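Local atomic coordinates of minor fimbrium anchoring subunit Mfa2 (Porphyromonas gingivalis, PDB entry 5NFI), a protein that anchors the minor (Mfa1) fimbriae in the bacterial outer membrane and regulates their length. Residues K90-A104 against S169-Y183. Sequence-based numbering, arbitrary orientation.
Sequences KQQVLMRLKQDGKWA and SYRFDGTVAKADSTY
Leu-94 and Met-95 both pair with Tyr-170, whose carbonyl O takes the N-H of Leu-94 (N to O 2.9 Å) and, more weakly, that of Met-95. Tyr-170 N returns a bond to Met-95 O, and beyond the bulge Asp-173 N gives a bond to Lys-90 O. Farther along, the segments meet again, where strand 103-104 bridges the start of strand 182-190: Lys-102 O accepts from Tyr-183 N and Ala-104 N gives to Tyr-183 O (2.8 Å).

Three apolar contacts accompany this pairing. Leu-94 CB sits squarely over the Phe-172 ring, 3.9 Å from its centroid, a CH-pi contact; with CG anti to the backbone N (chi1 174°), CD1 also reaches CE2 and CZ of that ring. The selenomethionine Met-95 runs beside Tyr-170 and, bent at chi3 (85°), brings CE to 3.5 Å from Tyr-170 CD1. Trp-103 lays one face of its six-membered ring on Tyr-183 CB, 3.6 Å from the centroid, while the planes of the Trp-103 and Tyr-183 rings are inclined at 44°.

Among polar side chains, Arg-96 NH1 makes a weak bond to Ser-169 OG (2.8 Å), its guanidinium lying with one face over Val-93 CG1. Gln-99 spans two partners: OE1 accepts from Thr-182 OG1, and NE2 gives to Gly-101 O, which lies in the plane of the Gln-99 amide; the two bonds fix the amide's rotation beside the type II' turn 100-103.

Strand 93-100 is thus flanked by strands 78-80 and 169-171 in a small antiparallel sheet, its pairing with 169-171 interrupted by a classic beta bulge.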
loop_
_atom_site.group_PDB
_atom_site.type_symbol
_atom_site.label_atom_id
_atom_site.label_comp_id
_atom_site.label_asym_id
_atom_site.label_seq_id
_atom_site.Cartn_x
_atom_site.Cartn_y
_atom_site.Cartn_z
ATOM N N LYS A 90 -7.923 -11.058 14.196
ATOM C CA LYS A 90 -7.247 -10.879 12.900
ATOM C C LYS A 90 -7.835 -9.751 12.052
ATOM O O LYS A 90 -7.116 -9.079 11.333
ATOM C CB LYS A 90 -7.283 -12.197 12.091
ATOM C CG LYS A 90 -8.707 -12.634 11.731
ATOM C CD LYS A 90 -8.887 -13.942 10.960
ATOM C CE LYS A 90 -7.803 -14.978 11.170
ATOM N NZ LYS A 90 -8.242 -16.256 10.504
ATOM N N GLN A 91 -9.140 -9.531 12.153
ATOM C CA GLN A 91 -9.828 -8.664 11.201
ATOM C C GLN A 91 -10.184 -7.299 11.790
ATOM O O GLN A 91 -10.906 -6.527 11.175
ATOM C CB GLN A 91 -11.101 -9.345 10.675
ATOM C CG GLN A 91 -12.266 -9.396 11.665
ATOM C CD GLN A 91 -12.141 -10.461 12.769
ATOM O OE1 GLN A 91 -11.165 -11.192 12.846
ATOM N NE2 GLN A 91 -13.159 -10.551 13.618
ATOM N N GLN A 92 -9.682 -6.995 12.981
ATOM C CA GLN A 92 -9.852 -5.667 13.548
ATOM C C GLN A 92 -8.865 -4.702 12.908
ATOM O O GLN A 92 -7.850 -5.112 12.354
ATOM C CB GLN A 92 -9.665 -5.695 15.061
ATOM C CG GLN A 92 -10.836 -6.294 15.821
ATOM C CD GLN A 92 -10.554 -6.457 17.311
ATOM O OE1 GLN A 92 -10.176 -7.534 17.764
ATOM N NE2 GLN A 92 -10.731 -5.386 18.072
ATOM N N VAL A 93 -9.160 -3.413 12.975
ATOM C CA VAL A 93 -8.298 -2.447 12.321
ATOM C C VAL A 93 -7.033 -2.185 13.121
ATOM O O VAL A 93 -7.065 -1.658 14.229
ATOM C CB VAL A 93 -9.022 -1.115 12.069
ATOM C CG1 VAL A 93 -8.109 -0.157 11.300
ATOM C CG2 VAL A 93 -10.324 -1.361 11.300
ATOM N N LEU A 94 -5.906 -2.543 12.539
ATOM C CA LEU A 94 -4.628 -2.250 13.155
ATOM C C LEU A 94 -4.249 -0.766 13.086
ATOM O O LEU A 94 -3.664 -0.211 14.025
ATOM C CB LEU A 94 -3.542 -3.090 12.485
ATOM C CG LEU A 94 -2.108 -2.807 12.900
ATOM C CD1 LEU A 94 -1.968 -2.906 14.425
ATOM C CD2 LEU A 94 -1.187 -3.785 12.195
HETATM N N MSE A 95 -4.638 -0.118 11.994
HETATM C CA MSE A 95 -3.884 1.010 11.465
HETATM C C MSE A 95 -4.745 1.954 10.646
HETATM O O MSE A 95 -5.503 1.501 9.797
HETATM C CB MSE A 95 -2.799 0.453 10.565
HETATM C CG MSE A 95 -1.503 1.175 10.452
HETATM SE SE MSE A 95 -0.573 0.141 9.060
HETATM C CE MSE A 95 -1.321 1.009 7.481
ATOM N N ARG A 96 -4.607 3.258 10.876
ATOM C CA ARG A 96 -5.197 4.241 9.983
ATOM C C ARG A 96 -4.184 5.306 9.616
ATOM O O ARG A 96 -3.539 5.858 10.491
ATOM C CB ARG A 96 -6.423 4.893 10.619
ATOM C CG ARG A 96 -7.617 3.985 10.667
ATOM C CD ARG A 96 -8.813 4.670 11.255
ATOM N NE ARG A 96 -9.809 3.705 11.712
ATOM C CZ ARG A 96 -10.559 2.959 10.901
ATOM N NH1 ARG A 96 -10.415 3.050 9.588
ATOM N NH2 ARG A 96 -11.447 2.110 11.402
ATOM N N LEU A 97 -4.046 5.606 8.325
ATOM C CA LEU A 97 -3.135 6.670 7.925
ATOM C C LEU A 97 -3.562 7.979 8.574
ATOM O O LEU A 97 -4.745 8.336 8.558
ATOM C CB LEU A 97 -3.077 6.814 6.414
ATOM C CG LEU A 97 -2.055 7.845 5.924
ATOM C CD1 LEU A 97 -0.689 7.569 6.505
ATOM C CD2 LEU A 97 -1.984 7.851 4.393
ATOM N N LYS A 98 -2.616 8.673 9.198
ATOM C CA LYS A 98 -2.978 9.912 9.880
ATOM C C LYS A 98 -3.507 10.891 8.863
ATOM O O LYS A 98 -2.986 10.996 7.756
ATOM C CB LYS A 98 -1.796 10.517 10.642
ATOM C CG LYS A 98 -1.787 10.129 12.097
ATOM C CD LYS A 98 -0.465 10.448 12.738
ATOM C CE LYS A 98 -0.363 9.834 14.125
ATOM N NZ LYS A 98 0.912 10.222 14.794
ATOM N N GLN A 99 -4.554 11.607 9.240
ATOM C CA GLN A 99 -5.148 12.555 8.318
ATOM C C GLN A 99 -5.445 13.884 8.958
ATOM O O GLN A 99 -5.511 14.002 10.174
ATOM C CB GLN A 99 -6.441 12.003 7.730
ATOM C CG GLN A 99 -6.276 10.839 6.792
ATOM C CD GLN A 99 -7.585 10.484 6.151
ATOM O OE1 GLN A 99 -7.736 9.406 5.592
ATOM N NE2 GLN A 99 -8.553 11.399 6.227
ATOM N N ASP A 100 -5.643 14.880 8.103
ATOM C CA ASP A 100 -6.095 16.193 8.511
ATOM C C ASP A 100 -7.326 16.543 7.703
ATOM O O ASP A 100 -7.223 17.081 6.605
ATOM C CB ASP A 100 -5.004 17.217 8.295
ATOM C CG ASP A 100 -5.520 18.609 8.379
ATOM O OD1 ASP A 100 -6.351 18.871 9.273
ATOM O OD2 ASP A 100 -5.127 19.434 7.530
ATOM N N GLY A 101 -8.496 16.224 8.236
ATOM C CA GLY A 101 -9.699 16.225 7.426
ATOM C C GLY A 101 -9.662 14.987 6.555
ATOM O O GLY A 101 -9.477 13.878 7.057
ATOM N N LYS A 102 -9.821 15.156 5.250
ATOM C CA LYS A 102 -9.694 14.013 4.351
ATOM C C LYS A 102 -8.347 14.016 3.654
ATOM O O LYS A 102 -8.160 13.316 2.662
ATOM C CB LYS A 102 -10.814 13.981 3.313
ATOM C CG LYS A 102 -12.164 13.723 3.958
ATOM C CD LYS A 102 -13.234 13.160 3.007
ATOM C CE LYS A 102 -12.713 12.328 1.864
ATOM N NZ LYS A 102 -13.858 11.541 1.299
ATOM N N TRP A 103 -7.413 14.810 4.168
ATOM C CA TRP A 103 -6.083 14.861 3.589
ATOM C C TRP A 103 -5.099 14.009 4.388
ATOM O O TRP A 103 -4.914 14.195 5.585
ATOM C CB TRP A 103 -5.594 16.310 3.493
ATOM C CG TRP A 103 -6.287 17.112 2.388
ATOM C CD1 TRP A 103 -7.351 17.956 2.531
ATOM C CD2 TRP A 103 -5.968 17.106 0.989
ATOM N NE1 TRP A 103 -7.709 18.477 1.313
ATOM C CE2 TRP A 103 -6.880 17.977 0.349
ATOM C CE3 TRP A 103 -5.002 16.449 0.217
ATOM C CZ2 TRP A 103 -6.854 18.216 -1.030
ATOM C CZ3 TRP A 103 -4.970 16.680 -1.144
ATOM C CH2 TRP A 103 -5.894 17.567 -1.760
ATOM N N ALA A 104 -4.479 13.065 3.705
ATOM C CA ALA A 104 -3.455 12.224 4.285
ATOM C C ALA A 104 -2.219 13.019 4.709
ATOM O O ALA A 104 -1.865 13.998 4.047
ATOM C CB ALA A 104 -3.057 11.145 3.282
ATOM N N SER A 169 -6.580 2.504 5.770
ATOM C CA SER A 169 -6.889 1.717 6.942
ATOM C C SER A 169 -6.708 0.237 6.673
ATOM O O SER A 169 -7.218 -0.289 5.682
ATOM C CB SER A 169 -8.309 1.997 7.392
ATOM O OG SER A 169 -8.438 3.366 7.685
ATOM N N TYR A 170 -5.968 -0.441 7.544
ATOM C CA TYR A 170 -5.682 -1.847 7.302
ATOM C C TYR A 170 -5.971 -2.715 8.518
ATOM O O TYR A 170 -5.715 -2.318 9.666
ATOM C CB TYR A 170 -4.236 -2.003 6.834
ATOM C CG TYR A 170 -4.023 -1.351 5.494
ATOM C CD1 TYR A 170 -3.890 0.031 5.392
ATOM C CD2 TYR A 170 -3.997 -2.102 4.319
ATOM C CE1 TYR A 170 -3.736 0.663 4.165
ATOM C CE2 TYR A 170 -3.833 -1.470 3.078
ATOM C CZ TYR A 170 -3.707 -0.081 3.017
ATOM O OH TYR A 170 -3.544 0.569 1.817
ATOM N N ARG A 171 -6.534 -3.894 8.259
ATOM C CA ARG A 171 -6.752 -4.884 9.302
ATOM C C ARG A 171 -5.415 -5.494 9.706
ATOM O O ARG A 171 -4.384 -5.174 9.111
ATOM C CB ARG A 171 -7.716 -5.961 8.825
ATOM C CG ARG A 171 -9.038 -5.410 8.378
ATOM C CD ARG A 171 -10.039 -6.518 8.109
ATOM N NE ARG A 171 -10.954 -6.148 7.031
ATOM C CZ ARG A 171 -11.989 -5.332 7.191
ATOM N NH1 ARG A 171 -12.236 -4.809 8.392
ATOM N NH2 ARG A 171 -12.774 -5.039 6.159
ATOM N N PHE A 172 -5.418 -6.364 10.712
ATOM C CA PHE A 172 -4.180 -7.008 11.124
ATOM C C PHE A 172 -3.634 -7.883 10.003
ATOM O O PHE A 172 -2.456 -7.773 9.656
ATOM C CB PHE A 172 -4.383 -7.807 12.404
ATOM C CG PHE A 172 -4.257 -6.981 13.625
ATOM C CD1 PHE A 172 -5.356 -6.352 14.164
ATOM C CD2 PHE A 172 -3.028 -6.793 14.215
ATOM C CE1 PHE A 172 -5.232 -5.560 15.288
ATOM C CE2 PHE A 172 -2.906 -6.014 15.338
ATOM C CZ PHE A 172 -4.005 -5.393 15.876
ATOM N N ASP A 173 -4.486 -8.724 9.415
ATOM C CA ASP A 173 -4.115 -9.385 8.172
ATOM C C ASP A 173 -3.935 -8.248 7.177
ATOM O O ASP A 173 -4.372 -7.131 7.437
ATOM C CB ASP A 173 -5.163 -10.404 7.725
ATOM C CG ASP A 173 -6.553 -9.795 7.511
ATOM O OD1 ASP A 173 -6.682 -8.621 7.100
ATOM O OD2 ASP A 173 -7.544 -10.522 7.741
ATOM N N GLY A 174 -3.301 -8.459 6.043
ATOM C CA GLY A 174 -2.951 -7.270 5.281
ATOM C C GLY A 174 -4.082 -6.537 4.569
ATOM O O GLY A 174 -3.805 -5.701 3.719
ATOM N N THR A 175 -5.341 -6.828 4.890
ATOM C CA THR A 175 -6.428 -6.355 4.027
ATOM C C THR A 175 -6.935 -4.936 4.323
ATOM O O THR A 175 -6.871 -4.453 5.452
ATOM C CB THR A 175 -7.625 -7.303 4.075
ATOM O OG1 THR A 175 -8.321 -7.133 5.308
ATOM C CG2 THR A 175 -7.155 -8.727 3.924
ATOM N N VAL A 176 -7.439 -4.277 3.288
ATOM C CA VAL A 176 -7.884 -2.901 3.416
ATOM C C VAL A 176 -9.179 -2.844 4.185
ATOM O O VAL A 176 -10.166 -3.469 3.810
ATOM C CB VAL A 176 -8.063 -2.236 2.042
ATOM C CG1 VAL A 176 -8.781 -0.878 2.173
ATOM C CG2 VAL A 176 -6.716 -2.095 1.371
ATOM N N ALA A 177 -9.146 -2.103 5.285
ATOM C CA ALA A 177 -10.327 -1.856 6.083
ATOM C C ALA A 177 -11.191 -0.815 5.377
ATOM O O ALA A 177 -10.678 0.117 4.745
ATOM C CB ALA A 177 -9.935 -1.391 7.477
ATOM N N LYS A 178 -12.503 -0.960 5.469
ATOM C CA LYS A 178 -13.352 0.006 4.791
ATOM C C LYS A 178 -13.288 1.346 5.517
ATOM O O LYS A 178 -13.214 1.395 6.742
ATOM C CB LYS A 178 -14.788 -0.523 4.657
ATOM C CG LYS A 178 -15.019 -1.286 3.324
ATOM C CD LYS A 178 -13.703 -1.929 2.815
ATOM C CE LYS A 178 -13.806 -2.670 1.490
ATOM N NZ LYS A 178 -12.451 -3.224 1.153
ATOM N N ALA A 179 -13.267 2.423 4.738
ATOM C CA ALA A 179 -13.119 3.778 5.266
ATOM C C ALA A 179 -13.584 4.826 4.242
ATOM O O ALA A 179 -13.801 4.506 3.076
ATOM C CB ALA A 179 -11.671 4.030 5.663
ATOM N N ASP A 180 -13.740 6.073 4.679
ATOM C CA ASP A 180 -13.927 7.179 3.751
ATOM C C ASP A 180 -12.693 7.335 2.896
ATOM O O ASP A 180 -11.608 6.918 3.285
ATOM C CB ASP A 180 -14.192 8.485 4.479
ATOM C CG ASP A 180 -15.555 8.533 5.081
ATOM O OD1 ASP A 180 -16.315 7.567 4.855
ATOM O OD2 ASP A 180 -15.871 9.543 5.752
ATOM N N SER A 181 -12.850 7.955 1.739
ATOM C CA SER A 181 -11.721 8.155 0.859
ATOM C C SER A 181 -10.732 9.094 1.494
ATOM O O SER A 181 -11.069 9.829 2.402
ATOM C CB SER A 181 -12.170 8.695 -0.503
ATOM O OG SER A 181 -12.370 7.619 -1.406
ATOM N N THR A 182 -9.506 9.057 1.005
ATOM C CA THR A 182 -8.430 9.857 1.542
ATOM C C THR A 182 -7.738 10.561 0.398
ATOM O O THR A 182 -7.342 9.931 -0.585
ATOM C CB THR A 182 -7.398 8.997 2.300
ATOM O OG1 THR A 182 -8.035 8.295 3.372
ATOM C CG2 THR A 182 -6.295 9.858 2.852
ATOM N N TYR A 183 -7.588 11.867 0.512
ATOM C CA TYR A 183 -6.862 12.586 -0.508
ATOM C C TYR A 183 -5.381 12.543 -0.177
ATOM O O TYR A 183 -5.005 12.704 0.975
ATOM C CB TYR A 183 -7.385 14.020 -0.630
ATOM C CG TYR A 183 -8.662 14.071 -1.418
ATOM C CD1 TYR A 183 -9.891 13.867 -0.809
ATOM C CD2 TYR A 183 -8.639 14.282 -2.796
ATOM C CE1 TYR A 183 -11.070 13.895 -1.547
ATOM C CE2 TYR A 183 -9.808 14.313 -3.544
ATOM C CZ TYR A 183 -11.018 14.114 -2.917
ATOM O OH TYR A 183 -12.173 14.137 -3.669
#